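CELL division control protein 6 (PDB 1FNN) probably takes part in regulating DNA replication as an ATP-binding AAA+ ATPase of the Cdc6/Cdc18 family, with a C-terminal winged-helix domain. Local coordinates at residues Tyr318-Val321 with Cys322-Gly326. Sequence-based numbering, arbitrary orientation.
Sequences YKIV and CEEYG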
ATOM      1  N   TYR A 318      -5.694  29.070  20.769  1.00 36.10           N
ATOM      2  CA  TYR A 318      -6.237  29.991  19.782  1.00 35.30           C
ATOM      3  C   TYR A 318      -6.636  31.339  20.428  1.00 35.69           C
ATOM      4  O   TYR A 318      -6.309  32.398  19.896  1.00 37.71           O
ATOM      5  CB  TYR A 318      -7.435  29.344  19.066  1.00 32.75           C
ATOM      6  CG  TYR A 318      -8.290  30.317  18.249  1.00 38.34           C
ATOM      7  CD1 TYR A 318      -7.945  30.755  16.988  1.00 36.00           C
ATOM      8  CD2 TYR A 318      -9.486  30.799  18.794  1.00 35.52           C
ATOM      9  CE1 TYR A 318      -8.727  31.637  16.260  1.00 32.23           C
ATOM     10  CE2 TYR A 318     -10.280  31.685  18.073  1.00 35.94           C
ATOM     11  CZ  TYR A 318      -9.906  32.093  16.834  1.00 37.13           C
ATOM     12  OH  TYR A 318     -10.727  32.986  16.134  1.00 35.60           O
ATOM     13  N   LYS A 319      -7.186  31.301  21.633  1.00 39.64           N
ATOM     14  CA  LYS A 319      -7.429  32.576  22.355  1.00 45.04           C
ATOM     15  C   LYS A 319      -6.159  33.356  22.616  1.00 45.94           C
ATOM     16  O   LYS A 319      -6.048  34.581  22.395  1.00 41.33           O
ATOM     17  CB  LYS A 319      -8.155  32.238  23.649  1.00 44.36           C
ATOM     18  CG  LYS A 319      -9.544  31.672  23.378  1.00 43.02           C
ATOM     19  CD  LYS A 319     -10.178  31.258  24.711  1.00 52.29           C
ATOM     20  CE  LYS A 319     -11.610  30.827  24.432  1.00 51.77           C
ATOM     21  NZ  LYS A 319     -12.302  30.267  25.625  1.00 62.60           N
ATOM     22  N   ILE A 320      -5.076  32.662  23.001  1.00 40.87           N
ATOM     23  CA  ILE A 320      -3.797  33.288  23.210  1.00 42.10           C
ATOM     24  C   ILE A 320      -3.254  33.839  21.909  1.00 39.64           C
ATOM     25  O   ILE A 320      -2.730  34.962  21.888  1.00 38.85           O
ATOM     26  CB  ILE A 320      -2.769  32.298  23.834  1.00 45.43           C
ATOM     27  CG1 ILE A 320      -3.241  31.990  25.257  1.00 46.97           C
ATOM     28  CG2 ILE A 320      -1.346  32.847  23.813  1.00 47.33           C
ATOM     29  CD1 ILE A 320      -2.562  30.792  25.898  1.00 50.82           C
ATOM     30  N   VAL A 321      -3.307  33.050  20.829  1.00 37.12           N
ATOM     31  CA  VAL A 321      -2.813  33.476  19.543  1.00 33.14           C
ATOM     32  C   VAL A 321      -3.545  34.794  19.132  1.00 36.04           C
ATOM     33  O   VAL A 321      -2.929  35.707  18.514  1.00 32.80           O
ATOM     34  CB  VAL A 321      -2.918  32.372  18.500  1.00 41.50           C
ATOM     35  CG1 VAL A 321      -2.758  32.875  17.077  1.00 36.29           C
ATOM     36  CG2 VAL A 321      -1.821  31.280  18.739  1.00 37.91           C
ATOM     37  N   CYS A 322      -4.856  34.768  19.205  1.00 36.26           N
ATOM     38  CA  CYS A 322      -5.671  35.929  18.805  1.00 41.33           C
ATOM     39  C   CYS A 322      -5.251  37.219  19.503  1.00 42.11           C
ATOM     40  O   CYS A 322      -4.960  38.174  18.766  1.00 43.08           O
ATOM     41  CB  CYS A 322      -7.161  35.652  19.033  1.00 31.42           C
ATOM     42  SG  CYS A 322      -7.844  34.609  17.725  1.00 34.31           S
ATOM     43  N   GLU A 323      -5.080  37.213  20.817  1.00 42.29           N
ATOM     44  CA  GLU A 323      -4.607  38.370  21.544  1.00 45.58           C
ATOM     45  C   GLU A 323      -3.214  38.836  21.179  1.00 46.91           C
ATOM     46  O   GLU A 323      -3.005  40.033  20.871  1.00 42.98           O
ATOM     47  CB  GLU A 323      -4.656  38.133  23.068  1.00 50.56           C
ATOM     48  CG  GLU A 323      -4.540  39.417  23.884  1.00 63.16           C
ATOM     49  CD  GLU A 323      -5.508  40.507  23.408  1.00 68.68           C
ATOM     50  OE1 GLU A 323      -6.671  40.195  23.049  1.00 54.78           O
ATOM     51  OE2 GLU A 323      -5.073  41.681  23.398  1.00 70.02           O
ATOM     52  N   GLU A 324      -2.316  37.878  20.844  1.00 40.70           N
ATOM     53  CA  GLU A 324      -1.029  38.275  20.310  1.00 41.93           C
ATOM     54  C   GLU A 324      -1.171  39.104  19.052  1.00 38.84           C
ATOM     55  O   GLU A 324      -0.282  39.941  18.782  1.00 40.72           O
ATOM     56  CB  GLU A 324      -0.122  37.138  19.830  1.00 45.40           C
ATOM     57  CG  GLU A 324       0.500  36.293  20.879  1.00 59.10           C
ATOM     58  CD  GLU A 324       1.431  35.226  20.279  1.00 62.20           C
ATOM     59  OE1 GLU A 324       2.106  35.392  19.238  1.00 57.84           O
ATOM     60  OE2 GLU A 324       1.399  34.197  20.987  1.00 66.29           O
ATOM     61  N   TYR A 325      -2.028  38.641  18.147  1.00 35.12           N
ATOM     62  CA  TYR A 325      -2.120  39.296  16.847  1.00 34.56           C
ATOM     63  C   TYR A 325      -3.177  40.440  16.853  1.00 35.88           C
ATOM     64  O   TYR A 325      -3.564  40.884  15.777  1.00 37.77           O
ATOM     65  CB  TYR A 325      -2.480  38.287  15.751  1.00 34.73           C
ATOM     66  CG  TYR A 325      -1.214  37.533  15.308  1.00 41.05           C
ATOM     67  CD1 TYR A 325      -0.872  36.335  15.925  1.00 41.23           C
ATOM     68  CD2 TYR A 325      -0.410  38.028  14.312  1.00 42.39           C
ATOM     69  CE1 TYR A 325       0.262  35.636  15.547  1.00 44.77           C
ATOM     70  CE2 TYR A 325       0.726  37.351  13.919  1.00 46.16           C
ATOM     71  CZ  TYR A 325       1.053  36.152  14.545  1.00 46.71           C
ATOM     72  OH  TYR A 325       2.185  35.495  14.140  1.00 52.42           O
ATOM     73  N   GLY A 326      -3.693  40.763  18.018  1.00 37.63           N
ATOM     74  CA  GLY A 326      -4.645  41.874  18.165  1.00 42.62           C
ATOM     75  C   GLY A 326      -6.047  41.582  17.678  1.00 40.36           C
ATOM     76  O   GLY A 326      -6.739  42.490  17.166  1.00 38.27           O
TER
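A Schellman motif closes helix 311-324 of the C-terminal winged-helix domain, and the cysteine sulfur-aromatic contact of C322 with Y318 reaches back one turn from it. C322 SG stands over one face of the Y318 ring, 3.6 Å from its centroid. It lies 24° off the ring normal, shifted toward the CZ-CE1 rim, with SG to Y318 CZ at 3.4 Å. Y318 CG sits anti to its own N (chi1 166°), beside the carbonyl carbon, which sets the ring against the C322 sulfur. In the backbone, C322 N donates an almost straight bond to Y318 O (2.9 Å, 170° at the hydrogen). The last i to i+4 bond of this run, Y325 N to V321 O, is 3.1 Å long. V321 O also lies in the plane of the Y325 ring, at its edge, 3.4 Å from CD1. The V321 and Y325 side chains lie side by side, with V321 CG1 4.1 Å from Y325 CD1. G326, at positive phi, then turns the chain, its N bonded to E323 O at 3.0 Å. Y318 OH is hydrogen-bonded to H289 and to R330 N; E324 pairs with R299. With an alanine at position 318, the C322 sulfur would probably lose its aromatic face, and H289 and the R330 amide their hydroxyl partner. The buried thiol thus rests on a polarisable ring whose hydroxyl is anchored to helix 288-304, tying this helix end to its neighbour.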